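Local coordinates for uncharacterized HTH-type transcriptional regulator yydK (Bacillus subtilis subsp. subtilis, PDB 3BWG), which probably binds DNA as a GntR-family transcription factor, pairing a winged helix-turn-helix domain with a UTRA domain, at residues Glu101-Pro107 and Glu121-Lys127. Sequence-based numbering, arbitrary orientation.
Sequences ELDVRKP and EDIYYVK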
# COMPACT_ATOMS: atom_id res chain seq x y z
N GLU B 101 19.75 -15.84 14.49
CA GLU B 101 21.07 -15.22 14.48
C GLU B 101 20.98 -13.71 14.74
O GLU B 101 20.02 -13.05 14.37
CB GLU B 101 21.74 -15.41 13.11
CG GLU B 101 22.38 -16.78 12.83
CD GLU B 101 23.07 -16.80 11.44
OE1 GLU B 101 24.22 -16.32 11.33
OE2 GLU B 101 22.44 -17.26 10.46
N LEU B 102 22.00 -13.16 15.40
CA LEU B 102 22.16 -11.74 15.50
C LEU B 102 23.63 -11.56 15.67
O LEU B 102 24.20 -12.14 16.59
CB LEU B 102 21.42 -11.16 16.72
CG LEU B 102 21.74 -9.73 17.21
CD1 LEU B 102 21.36 -8.62 16.22
CD2 LEU B 102 21.10 -9.50 18.57
N ASP B 103 24.26 -10.82 14.77
CA ASP B 103 25.67 -10.52 14.90
C ASP B 103 26.04 -9.28 14.10
O ASP B 103 25.18 -8.67 13.47
CB ASP B 103 26.52 -11.74 14.50
CG ASP B 103 26.39 -12.09 13.04
OD1 ASP B 103 25.95 -11.24 12.24
OD2 ASP B 103 26.74 -13.22 12.68
N VAL B 104 27.31 -8.89 14.19
CA VAL B 104 27.86 -7.85 13.36
C VAL B 104 28.66 -8.56 12.29
O VAL B 104 29.36 -9.52 12.58
CB VAL B 104 28.77 -6.90 14.15
CG1 VAL B 104 29.31 -5.80 13.20
CG2 VAL B 104 28.00 -6.32 15.31
N ARG B 105 28.57 -8.02 11.07
CA ARG B 105 28.86 -8.73 9.84
C ARG B 105 29.09 -7.66 8.78
O ARG B 105 28.51 -6.58 8.85
CB ARG B 105 27.56 -9.48 9.52
CG ARG B 105 27.57 -10.49 8.50
CD ARG B 105 26.20 -11.14 8.48
NE ARG B 105 26.05 -12.20 9.49
CZ ARG B 105 25.59 -13.43 9.24
NH1 ARG B 105 25.22 -13.78 7.99
NH2 ARG B 105 25.47 -14.30 10.23
N LYS B 106 29.90 -7.96 7.77
CA LYS B 106 29.88 -7.19 6.54
C LYS B 106 28.59 -7.52 5.73
O LYS B 106 28.06 -8.63 5.82
CB LYS B 106 31.16 -7.43 5.70
CG LYS B 106 32.44 -7.14 6.44
CD LYS B 106 32.46 -5.71 6.98
CE LYS B 106 33.78 -5.42 7.65
NZ LYS B 106 33.73 -4.07 8.30
N PRO B 107 28.06 -6.53 4.98
CA PRO B 107 26.83 -6.80 4.21
C PRO B 107 27.12 -7.66 2.98
O PRO B 107 28.21 -7.57 2.39
CB PRO B 107 26.39 -5.39 3.73
CG PRO B 107 27.71 -4.56 3.68
CD PRO B 107 28.55 -5.13 4.82
N GLU B 121 31.36 -1.47 5.26
CA GLU B 121 30.62 -0.87 6.37
C GLU B 121 29.90 -1.97 7.17
O GLU B 121 29.21 -2.82 6.59
CB GLU B 121 29.64 0.19 5.85
CG GLU B 121 30.26 1.44 5.19
CD GLU B 121 29.23 2.57 4.96
OE1 GLU B 121 28.59 3.05 5.94
OE2 GLU B 121 29.05 2.98 3.78
N ASP B 122 30.08 -1.98 8.49
CA ASP B 122 29.42 -2.99 9.34
C ASP B 122 27.89 -2.89 9.31
O ASP B 122 27.31 -1.79 9.29
CB ASP B 122 29.85 -2.82 10.80
CG ASP B 122 31.28 -3.24 11.04
OD1 ASP B 122 31.87 -3.92 10.18
OD2 ASP B 122 31.81 -2.90 12.12
N ILE B 123 27.22 -4.03 9.27
CA ILE B 123 25.77 -4.05 9.48
C ILE B 123 25.49 -4.95 10.67
O ILE B 123 26.34 -5.82 10.96
CB ILE B 123 24.96 -4.46 8.19
CG1 ILE B 123 25.41 -5.80 7.58
CG2 ILE B 123 25.12 -3.38 7.11
CD1 ILE B 123 24.61 -7.04 8.02
N TYR B 124 24.38 -4.72 11.38
CA TYR B 124 23.76 -5.77 12.22
C TYR B 124 22.94 -6.70 11.36
O TYR B 124 22.12 -6.23 10.57
CB TYR B 124 22.81 -5.20 13.25
CG TYR B 124 23.51 -4.80 14.48
CD1 TYR B 124 23.76 -3.45 14.76
CD2 TYR B 124 23.98 -5.76 15.35
CE1 TYR B 124 24.44 -3.08 15.90
CE2 TYR B 124 24.69 -5.41 16.50
CZ TYR B 124 24.90 -4.08 16.78
OH TYR B 124 25.59 -3.75 17.92
N TYR B 125 23.14 -8.01 11.53
CA TYR B 125 22.38 -8.97 10.76
C TYR B 125 21.42 -9.69 11.65
O TYR B 125 21.82 -10.21 12.69
CB TYR B 125 23.33 -9.98 10.10
CG TYR B 125 22.66 -11.19 9.49
CD1 TYR B 125 22.05 -11.09 8.24
CD2 TYR B 125 22.66 -12.44 10.14
CE1 TYR B 125 21.44 -12.17 7.67
CE2 TYR B 125 22.05 -13.55 9.55
CZ TYR B 125 21.44 -13.39 8.32
OH TYR B 125 20.82 -14.43 7.66
N VAL B 126 20.16 -9.77 11.25
CA VAL B 126 19.22 -10.56 12.04
C VAL B 126 18.46 -11.60 11.24
O VAL B 126 18.08 -11.37 10.09
CB VAL B 126 18.35 -9.71 13.07
CG1 VAL B 126 18.72 -8.25 13.08
CG2 VAL B 126 16.84 -9.99 13.00
N LYS B 127 18.36 -12.79 11.81
CA LYS B 127 17.64 -13.87 11.19
C LYS B 127 16.64 -14.34 12.26
O LYS B 127 17.05 -14.68 13.39
CB LYS B 127 18.61 -14.99 10.80
CG LYS B 127 17.90 -16.15 10.09
CD LYS B 127 18.74 -17.44 9.98
CE LYS B 127 19.70 -17.35 8.79
NZ LYS B 127 20.47 -18.65 8.71
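Strand 95-105, outermost in the six-stranded antiparallel sheet of this chain's UTRA domain, pairs with strand 123-132 through Glu101-Lys127, Asp103-Tyr125 and Arg105-Ile123, each closed by two backbone hydrogen bonds; Tyr125 N reaches Asp103 O at 2.9 Å. On the face carrying these three pairs, the Arg105 guanidinium lies flat on one face of the Tyr125 ring, offset toward the CD2-CE2 side, planes 17° apart, with Arg105 CZ 3.2 Å from Tyr125 CD2, a stack that is also cation-pi. The Arg105 chain leaves with CG anti to the backbone N (chi1 -168°) and bends at chi3 (-83°), which lays the group back along its own strand. There Asp103 is gripped side-on: Arg105 NE meets Asp103 OD1 at 2.9 Å, using the oxygen's syn lone pair, and Arg105 NH2 meets Asp103 OD2 at 3.0 Å. Arg105 NH2 also forms a salt bridge with Glu101 OE1, though its hydrogen bond is weak, while Glu101 OE2 receives Lys127 NZ at 3.0 Å, so the salt-bridge network spans both strands. A leucine in place of Arg105 would probably leave the Asp103 carboxylate without its cationic mate and strip the charged lid from Tyr125, whose OH is hydrogen-bonded to Glu141 on strand 135-145. On the opposite face, contacts among Leu102, Val104, Tyr124 and Val126 are apolar: Val104 CG2 comes obliquely to Tyr124 CE2 at 3.6 Å, and Leu102 CD1 touches both Tyr124 and Val126. Beyond the strand, Lys106 NZ, also bonded to Asp120 O, makes a salt bridge to Asp122 OD1 at 2.6 Å.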